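Local coordinates for protein SalCYP truncation (Salinispora tropica, PDB 7ABB) that belongs to the cytochrome P450 family and holds a heme c in a mostly helical fold that carries a small mixed beta sheet, at residues Cys53-Ser65 with Tyr283-Gly295. Residues are numbered along the deposited sequence; the frame is centred on the assembly and turned at random.
Sequences CAAFRDEDTFSVS and YPGRLATREGAGG. With HEC (heme c), chain B.
Phe56, at the end of helix 49-56, brings its ring rim against Pro284, CZ lying 3.8 Å from CG, in this cytochrome P450 fold, beside a propionate of heme c. The same ring sets its edge, at CD1 and CE1, over one face of the Arg286 guanidinium, the two planes 87° apart. Farther along, the carbonyl of Asp60 takes the hydroxyl of Thr289 on a lone pair, OG1 to O 2.6 Å. Thr61 works in both directions: its OG1 accepts from Arg290 NE at 2.9 Å and donates to Asp58 OD2, while CG2, anti to the backbone N, presses tightly on Ala293 CB. Strand 62-63 then adds itself antiparallel to strand 285-288 as an outer strand of the five-stranded mixed sheet. Phe62 turns the rim of its ring to the turn at Gly294, CZ 3.4 Å from N, and receives Ala55 CB over the ring centre; its carbonyl shares a water with Arg286 NE and Ala55 O. Ser63 and Leu287 form the hydrogen-bonded pair, exchanging two N-H to O bonds. Val64 lays CG1 over the guanidinium face opposite Phe56, toward its rim. Bent at chi2 (-68°), Arg286 reaches the heme c propionate with both terminal nitrogens, NH1 to O1A at 3.0 Å and NH2 to O2A at 2.9 Å, while NH1 also binds Gly285 O in the guanidinium plane.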
ATOM      1  N   CYS A  53      16.249  -1.948   5.994  1.00 17.29           N
ATOM      2  CA  CYS A  53      15.628  -1.999   7.319  1.00 18.96           C
ATOM      3  C   CYS A  53      16.291  -1.004   8.263  1.00 19.90           C
ATOM      4  O   CYS A  53      15.605  -0.255   8.984  1.00 21.45           O
ATOM      5  CB  CYS A  53      15.736  -3.399   7.913  1.00 18.27           C
ATOM      6  SG  CYS A  53      14.563  -4.552   7.245  1.00 23.23           S
ATOM      7  N   ALA A  54      17.618  -1.000   8.277  1.00 18.42           N
ATOM      8  CA  ALA A  54      18.347  -0.121   9.194  1.00 19.13           C
ATOM      9  C   ALA A  54      18.045   1.341   8.897  1.00 22.27           C
ATOM     10  O   ALA A  54      17.976   2.173   9.817  1.00 22.74           O
ATOM     11  CB  ALA A  54      19.846  -0.382   9.102  1.00 22.53           C
ATOM     12  N   ALA A  55      17.896   1.677   7.620  1.00 18.94           N
ATOM     13  CA  ALA A  55      17.619   3.057   7.243  1.00 19.00           C
ATOM     14  C   ALA A  55      16.230   3.475   7.704  1.00 19.64           C
ATOM     15  O   ALA A  55      16.074   4.562   8.284  1.00 21.35           O
ATOM     16  CB  ALA A  55      17.754   3.242   5.735  1.00 19.52           C
ATOM     17  N   PHE A  56      15.236   2.608   7.510  1.00 18.71           N
ATOM     18  CA  PHE A  56      13.892   2.866   8.019  1.00 18.69           C
ATOM     19  C   PHE A  56      13.898   3.073   9.524  1.00 20.44           C
ATOM     20  O   PHE A  56      13.046   3.807  10.044  1.00 23.18           O
ATOM     21  CB  PHE A  56      12.957   1.694   7.693  1.00 18.39           C
ATOM     22  CG  PHE A  56      12.292   1.759   6.329  1.00 18.60           C
ATOM     23  CD1 PHE A  56      11.427   2.791   5.990  1.00 18.07           C
ATOM     24  CD2 PHE A  56      12.497   0.748   5.400  1.00 18.21           C
ATOM     25  CE1 PHE A  56      10.790   2.812   4.734  1.00 18.35           C
ATOM     26  CE2 PHE A  56      11.879   0.772   4.174  1.00 18.00           C
ATOM     27  CZ  PHE A  56      11.028   1.793   3.824  1.00 19.40           C
ATOM     28  N   ARG A  57      14.803   2.416  10.241  1.00 20.43           N
ATOM     29  CA  ARG A  57      14.814   2.437  11.698  1.00 21.35           C
ATOM     30  C   ARG A  57      15.721   3.500  12.301  1.00 25.47           C
ATOM     31  O   ARG A  57      15.781   3.594  13.526  1.00 30.27           O
ATOM     32  CB  ARG A  57      15.220   1.063  12.242  1.00 22.98           C
ATOM     33  CG  ARG A  57      14.162   0.010  11.979  1.00 22.64           C
ATOM     34  CD  ARG A  57      14.699  -1.402  12.217  1.00 24.56           C
ATOM     35  NE  ARG A  57      13.671  -2.381  11.842  1.00 28.17           N
ATOM     36  CZ  ARG A  57      13.926  -3.631  11.464  1.00 36.70           C
ATOM     37  NH1 ARG A  57      15.184  -4.072  11.414  1.00 33.32           N
ATOM     38  NH2 ARG A  57      12.928  -4.441  11.133  1.00 35.10           N
ATOM     39  N   ASP A  58      16.421   4.302  11.490  1.00 23.06           N
ATOM     40  CA  ASP A  58      17.349   5.330  11.997  1.00 23.32           C
ATOM     41  C   ASP A  58      16.967   6.664  11.360  1.00 26.51           C
ATOM     42  O   ASP A  58      17.592   7.120  10.406  1.00 24.96           O
ATOM     43  CB  ASP A  58      18.776   4.945  11.691  1.00 22.94           C
ATOM     44  CG  ASP A  58      19.780   5.949  12.182  1.00 32.25           C
ATOM     45  OD1 ASP A  58      19.375   6.889  12.893  1.00 32.45           O
ATOM     46  OD2 ASP A  58      20.984   5.787  11.845  1.00 33.42           O
ATOM     47  N   GLU A  59      15.945   7.310  11.916  1.00 25.84           N
ATOM     48  CA  GLU A  59      15.501   8.591  11.378  1.00 26.58           C
ATOM     49  C   GLU A  59      16.466   9.737  11.674  1.00 24.75           C
ATOM     50  O   GLU A  59      16.382  10.772  11.014  1.00 31.15           O
ATOM     51  CB  GLU A  59      14.126   8.945  11.935  1.00 29.62           C
ATOM     52  CG  GLU A  59      13.088   7.966  11.520  1.00 34.92           C
ATOM     53  CD  GLU A  59      11.700   8.377  11.932  1.00 37.49           C
ATOM     54  OE1 GLU A  59      11.537   9.045  12.985  1.00 40.20           O
ATOM     55  OE2 GLU A  59      10.777   8.017  11.185  1.00 42.86           O
ATOM     56  N   ASP A  60      17.392   9.579  12.618  1.00 25.90           N
ATOM     57  CA  ASP A  60      18.372  10.642  12.837  1.00 26.03           C
ATOM     58  C   ASP A  60      19.398  10.681  11.710  1.00 26.92           C
ATOM     59  O   ASP A  60      20.034  11.714  11.481  1.00 34.59           O
ATOM     60  CB  ASP A  60      19.081  10.459  14.180  1.00 30.64           C
ATOM     61  CG  ASP A  60      18.152  10.605  15.381  1.00 35.51           C
ATOM     62  OD1 ASP A  60      17.038  11.182  15.257  1.00 33.13           O
ATOM     63  OD2 ASP A  60      18.569  10.159  16.468  1.00 48.89           O
ATOM     64  N   THR A  61      19.590   9.563  11.008  1.00 24.45           N
ATOM     65  CA  THR A  61      20.481   9.522   9.857  1.00 24.26           C
ATOM     66  C   THR A  61      19.723   9.673   8.545  1.00 23.41           C
ATOM     67  O   THR A  61      20.234  10.302   7.604  1.00 24.51           O
ATOM     68  CB  THR A  61      21.243   8.186   9.836  1.00 24.42           C
ATOM     69  OG1 THR A  61      22.029   8.061  11.022  1.00 27.86           O
ATOM     70  CG2 THR A  61      22.137   8.034   8.603  1.00 27.16           C
ATOM     71  N   PHE A  62      18.525   9.097   8.474  1.00 23.63           N
ATOM     72  CA  PHE A  62      17.678   9.075   7.282  1.00 22.16           C
ATOM     73  C   PHE A  62      16.365   9.792   7.619  1.00 21.48           C
ATOM     74  O   PHE A  62      15.412   9.163   8.080  1.00 22.40           O
ATOM     75  CB  PHE A  62      17.419   7.640   6.833  1.00 20.79           C
ATOM     76  CG  PHE A  62      18.655   6.908   6.382  1.00 22.47           C
ATOM     77  CD1 PHE A  62      19.104   7.039   5.088  1.00 22.21           C
ATOM     78  CD2 PHE A  62      19.350   6.089   7.256  1.00 21.90           C
ATOM     79  CE1 PHE A  62      20.227   6.335   4.658  1.00 24.32           C
ATOM     80  CE2 PHE A  62      20.482   5.388   6.824  1.00 24.39           C
ATOM     81  CZ  PHE A  62      20.907   5.527   5.534  1.00 22.96           C
ATOM     82  N   SER A  63      16.330  11.097   7.369  1.00 23.06           N
ATOM     83  CA  SER A  63      15.222  11.955   7.769  1.00 22.20           C
ATOM     84  C   SER A  63      14.054  11.866   6.789  1.00 25.82           C
ATOM     85  O   SER A  63      14.240  11.686   5.581  1.00 23.28           O
ATOM     86  CB  SER A  63      15.714  13.390   7.840  1.00 26.47           C
ATOM     87  OG  SER A  63      14.634  14.255   8.142  1.00 33.07           O
ATOM     88  N   VAL A  64      12.837  12.005   7.327  1.00 26.74           N
ATOM     89  CA  VAL A  64      11.646  12.168   6.482  1.00 24.48           C
ATOM     90  C   VAL A  64      11.328  13.636   6.224  1.00 38.36           C
ATOM     91  O   VAL A  64      10.518  13.939   5.337  1.00 41.83           O
ATOM     92  CB  VAL A  64      10.378  11.514   7.074  1.00 33.40           C
ATOM     93  CG1 VAL A  64      10.601  10.022   7.376  1.00 35.78           C
ATOM     94  CG2 VAL A  64       9.881  12.249   8.304  1.00 43.08           C
ATOM     95  N   SER A  65      11.900  14.549   6.996  1.00 44.55           N
ATOM     96  CA  SER A  65      11.594  15.969   6.847  1.00 54.12           C
ATOM     97  C   SER A  65      12.238  16.543   5.589  1.00 58.64           C
ATOM     98  O   SER A  65      13.456  16.698   5.517  1.00 66.05           O
ATOM     99  CB  SER A  65      12.062  16.745   8.080  1.00 49.65           C
ATOM    100  OG  SER A  65      11.276  16.414   9.215  1.00 68.76           O
ATOM    101  N   TYR A 283       8.938   2.730  -3.021  1.00 19.36           N
ATOM    102  CA  TYR A 283      10.331   3.133  -2.817  1.00 18.23           C
ATOM    103  C   TYR A 283      10.365   4.396  -1.976  1.00 20.07           C
ATOM    104  O   TYR A 283      10.696   5.480  -2.463  1.00 21.86           O
ATOM    105  CB  TYR A 283      11.050   3.318  -4.156  1.00 19.57           C
ATOM    106  CG  TYR A 283      10.260   3.968  -5.250  1.00 23.70           C
ATOM    107  CD1 TYR A 283       9.425   3.219  -6.065  1.00 27.73           C
ATOM    108  CD2 TYR A 283      10.366   5.329  -5.504  1.00 28.25           C
ATOM    109  CE1 TYR A 283       8.705   3.807  -7.080  1.00 30.22           C
ATOM    110  CE2 TYR A 283       9.632   5.929  -6.527  1.00 38.16           C
ATOM    111  CZ  TYR A 283       8.808   5.158  -7.308  1.00 44.92           C
ATOM    112  OH  TYR A 283       8.077   5.718  -8.329  1.00 51.97           O
ATOM    113  N   PRO A 284      10.035   4.281  -0.696  1.00 19.72           N
ATOM    114  CA  PRO A 284      10.088   5.458   0.181  1.00 20.45           C
ATOM    115  C   PRO A 284      11.457   6.120   0.134  1.00 18.77           C
ATOM    116  O   PRO A 284      12.493   5.458   0.056  1.00 19.85           O
ATOM    117  CB  PRO A 284       9.786   4.880   1.564  1.00 22.15           C
ATOM    118  CG  PRO A 284       8.974   3.670   1.294  1.00 21.32           C
ATOM    119  CD  PRO A 284       9.576   3.089   0.031  1.00 18.47           C
ATOM    120  N   GLY A 285      11.443   7.447   0.199  1.00 21.24           N
ATOM    121  CA  GLY A 285      12.651   8.248   0.181  1.00 21.91           C
ATOM    122  C   GLY A 285      12.963   8.827   1.546  1.00 19.46           C
ATOM    123  O   GLY A 285      12.083   9.013   2.376  1.00 21.95           O
ATOM    124  N   ARG A 286      14.252   9.058   1.764  1.00 18.88           N
ATOM    125  CA  ARG A 286      14.754   9.725   2.959  1.00 20.21           C
ATOM    126  C   ARG A 286      15.873  10.679   2.566  1.00 19.43           C
ATOM    127  O   ARG A 286      16.519  10.532   1.526  1.00 20.30           O
ATOM    128  CB  ARG A 286      15.289   8.706   3.971  1.00 21.35           C
ATOM    129  CG  ARG A 286      14.266   7.675   4.453  1.00 22.14           C
ATOM    130  CD  ARG A 286      13.223   8.308   5.268  1.00 23.47           C
ATOM    131  NE  ARG A 286      12.358   7.394   6.019  1.00 23.14           N
ATOM    132  CZ  ARG A 286      11.163   6.963   5.606  1.00 25.67           C
ATOM    133  NH1 ARG A 286      10.712   7.312   4.412  1.00 22.82           N
ATOM    134  NH2 ARG A 286      10.424   6.219   6.423  1.00 22.58           N
ATOM    135  N   LEU A 287      16.165  11.611   3.471  1.00 21.22           N
ATOM    136  CA  LEU A 287      17.265  12.550   3.320  1.00 20.12           C
ATOM    137  C   LEU A 287      18.407  12.176   4.274  1.00 21.26           C
ATOM    138  O   LEU A 287      18.213  12.146   5.492  1.00 23.12           O
ATOM    139  CB  LEU A 287      16.775  13.968   3.592  1.00 24.39           C
ATOM    140  CG  LEU A 287      17.846  15.048   3.561  1.00 31.25           C
ATOM    141  CD1 LEU A 287      18.464  15.125   2.173  1.00 34.47           C
ATOM    142  CD2 LEU A 287      17.240  16.384   3.974  1.00 36.22           C
ATOM    143  N   ALA A 288      19.594  11.911   3.731  1.00 20.35           N
ATOM    144  CA  ALA A 288      20.739  11.586   4.576  1.00 21.55           C
ATOM    145  C   ALA A 288      21.191  12.826   5.340  1.00 21.88           C
ATOM    146  O   ALA A 288      21.398  13.892   4.752  1.00 23.72           O
ATOM    147  CB  ALA A 288      21.899  11.044   3.736  1.00 21.32           C
ATOM    148  N   THR A 289      21.381  12.685   6.655  1.00 22.11           N
ATOM    149  CA  THR A 289      21.796  13.806   7.484  1.00 22.72           C
ATOM    150  C   THR A 289      23.297  13.843   7.746  1.00 23.33           C
ATOM    151  O   THR A 289      23.797  14.837   8.286  1.00 26.57           O
ATOM    152  CB  THR A 289      21.124  13.780   8.864  1.00 26.21           C
ATOM    153  OG1 THR A 289      21.531  12.587   9.540  1.00 26.52           O
ATOM    154  CG2 THR A 289      19.592  13.791   8.728  1.00 28.42           C
ATOM    155  N   ARG A 290      24.016  12.775   7.392  1.00 22.34           N
ATOM    156  CA  ARG A 290      25.407  12.692   7.801  1.00 23.42           C
ATOM    157  C   ARG A 290      26.207  11.862   6.811  1.00 22.46           C
ATOM    158  O   ARG A 290      25.674  11.036   6.066  1.00 22.78           O
ATOM    159  CB  ARG A 290      25.553  12.106   9.212  1.00 29.72           C
ATOM    160  CG  ARG A 290      24.908  10.749   9.398  1.00 26.89           C
ATOM    161  CD  ARG A 290      25.278  10.141  10.760  1.00 31.90           C
ATOM    162  NE  ARG A 290      24.849   8.744  10.817  1.00 33.23           N
ATOM    163  CZ  ARG A 290      25.569   7.709  10.377  1.00 49.01           C
ATOM    164  NH1 ARG A 290      26.774   7.901   9.852  1.00 61.89           N
ATOM    165  NH2 ARG A 290      25.089   6.473  10.467  1.00 46.03           N
ATOM    166  N   GLU A 291      27.510  12.116   6.847  1.00 24.84           N
ATOM    167  CA  GLU A 291      28.462  11.362   6.042  1.00 26.87           C
ATOM    168  C   GLU A 291      28.402   9.885   6.389  1.00 27.69           C
ATOM    169  O   GLU A 291      28.336   9.503   7.559  1.00 30.12           O
ATOM    170  CB  GLU A 291      29.861  11.902   6.297  1.00 29.47           C
ATOM    171  CG  GLU A 291      30.974  11.127   5.590  1.00 32.23           C
ATOM    172  CD  GLU A 291      30.989  11.344   4.095  1.00 42.46           C
ATOM    173  OE1 GLU A 291      30.211  12.172   3.588  1.00 33.12           O
ATOM    174  OE2 GLU A 291      31.802  10.683   3.411  1.00 48.32           O
ATOM    175  N   GLY A 292      28.481   9.051   5.355  1.00 25.84           N
ATOM    176  CA  GLY A 292      28.515   7.621   5.529  1.00 33.80           C
ATOM    177  C   GLY A 292      27.180   6.990   5.806  1.00 28.44           C
ATOM    178  O   GLY A 292      27.138   5.837   6.244  1.00 27.49           O
ATOM    179  N   ALA A 293      26.085   7.712   5.588  1.00 24.05           N
ATOM    180  CA  ALA A 293      24.768   7.128   5.782  1.00 22.23           C
ATOM    181  C   ALA A 293      24.611   5.903   4.894  1.00 26.03           C
ATOM    182  O   ALA A 293      24.789   5.981   3.671  1.00 24.19           O
ATOM    183  CB  ALA A 293      23.674   8.150   5.470  1.00 22.67           C
ATOM    184  N   GLY A 294      24.252   4.783   5.515  1.00 23.66           N
ATOM    185  CA  GLY A 294      24.073   3.549   4.784  1.00 27.32           C
ATOM    186  C   GLY A 294      25.362   2.983   4.254  1.00 27.07           C
ATOM    187  O   GLY A 294      25.328   2.078   3.413  1.00 29.71           O
ATOM    188  N   GLY A 295      26.492   3.504   4.696  1.00 23.81           N
ATOM    189  CA  GLY A 295      27.792   3.153   4.172  1.00 26.20           C
ATOM    190  C   GLY A 295      28.191   3.893   2.916  1.00 28.40           C
ATOM    191  O   GLY A 295      29.361   3.812   2.517  1.00 35.62           O
TER
HETATM  192 FE   HEC B 501       0.265   2.139   4.092  1.00 17.53          FE
HETATM  193  CHA HEC B 501       2.716   4.179   5.387  1.00 17.86           C
HETATM  194  CHB HEC B 501       2.696   0.383   2.436  1.00 15.28           C
HETATM  195  CHC HEC B 501      -2.156   0.070   2.822  1.00 16.76           C
HETATM  196  CHD HEC B 501      -2.164   4.110   5.439  1.00 18.73           C
HETATM  197  NA  HEC B 501       2.271   2.272   3.935  1.00 17.11           N
HETATM  198  C1A HEC B 501       3.130   3.158   4.586  1.00 17.29           C
HETATM  199  C2A HEC B 501       4.518   2.869   4.287  1.00 18.43           C
HETATM  200  C3A HEC B 501       4.487   1.799   3.471  1.00 18.94           C
HETATM  201  C4A HEC B 501       3.113   1.423   3.243  1.00 15.59           C
HETATM  202  CMA HEC B 501       5.678   1.072   2.822  1.00 17.97           C
HETATM  203  CAA HEC B 501       5.780   3.618   4.843  1.00 17.31           C
HETATM  204  CBA HEC B 501       6.209   4.816   4.003  1.00 21.19           C
HETATM  205  CGA HEC B 501       7.465   5.433   4.594  1.00 19.03           C
HETATM  206  O1A HEC B 501       7.837   6.499   4.053  1.00 23.43           O
HETATM  207  O2A HEC B 501       8.030   4.849   5.556  1.00 19.20           O
HETATM  208  NB  HEC B 501       0.259   0.579   2.827  1.00 15.88           N
HETATM  209  C1B HEC B 501       1.374  -0.032   2.283  1.00 17.42           C
HETATM  210  C2B HEC B 501       0.923  -1.179   1.554  1.00 17.41           C
HETATM  211  C3B HEC B 501      -0.413  -1.277   1.685  1.00 16.58           C
HETATM  212  C4B HEC B 501      -0.856  -0.170   2.459  1.00 16.64           C
HETATM  213  CMB HEC B 501       1.921  -2.099   0.823  1.00 18.92           C
HETATM  214  CAB HEC B 501      -1.438  -2.239   1.142  1.00 18.96           C
HETATM  215  CBB HEC B 501      -0.919  -3.527   0.591  1.00 24.71           C
HETATM  216  NC  HEC B 501      -1.772   2.129   4.107  1.00 17.62           N
HETATM  217  C1C HEC B 501      -2.565   1.127   3.596  1.00 17.17           C
HETATM  218  C2C HEC B 501      -3.931   1.374   3.975  1.00 16.81           C
HETATM  219  C3C HEC B 501      -3.963   2.502   4.720  1.00 17.12           C
HETATM  220  C4C HEC B 501      -2.604   2.988   4.786  1.00 17.12           C
HETATM  221  CMC HEC B 501      -5.094   0.456   3.595  1.00 16.62           C
HETATM  222  CAC HEC B 501      -5.138   3.259   5.363  1.00 20.95           C
HETATM  223  CBC HEC B 501      -6.457   2.529   5.616  1.00 42.76           C
HETATM  224  ND  HEC B 501       0.287   3.821   5.168  1.00 16.02           N
HETATM  225  C1D HEC B 501      -0.865   4.461   5.625  1.00 18.87           C
HETATM  226  C2D HEC B 501      -0.462   5.601   6.386  1.00 19.32           C
HETATM  227  C3D HEC B 501       1.025   5.653   6.384  1.00 20.45           C
HETATM  228  C4D HEC B 501       1.415   4.489   5.619  1.00 18.52           C
HETATM  229  CMD HEC B 501      -1.416   6.596   7.059  1.00 20.45           C
HETATM  230  CAD HEC B 501       1.942   6.692   7.053  1.00 20.74           C
HETATM  231  CBD HEC B 501       2.294   6.174   8.426  1.00 18.15           C
HETATM  232  CGD HEC B 501       3.283   7.109   9.096  1.00 23.69           C
HETATM  233  O1D HEC B 501       3.467   7.004  10.328  1.00 21.43           O
HETATM  234  O2D HEC B 501       3.865   7.944   8.375  1.00 24.00           O
HETATM  235  O   HOH W   1      14.205   6.692   8.190  1.00 20.50           O
HETATM  236  O   HOH W   2      11.587   6.450   9.205  1.00 27.92           O
HETATM  237  O   HOH W   3      23.756   6.266  13.318  1.00 59.41           O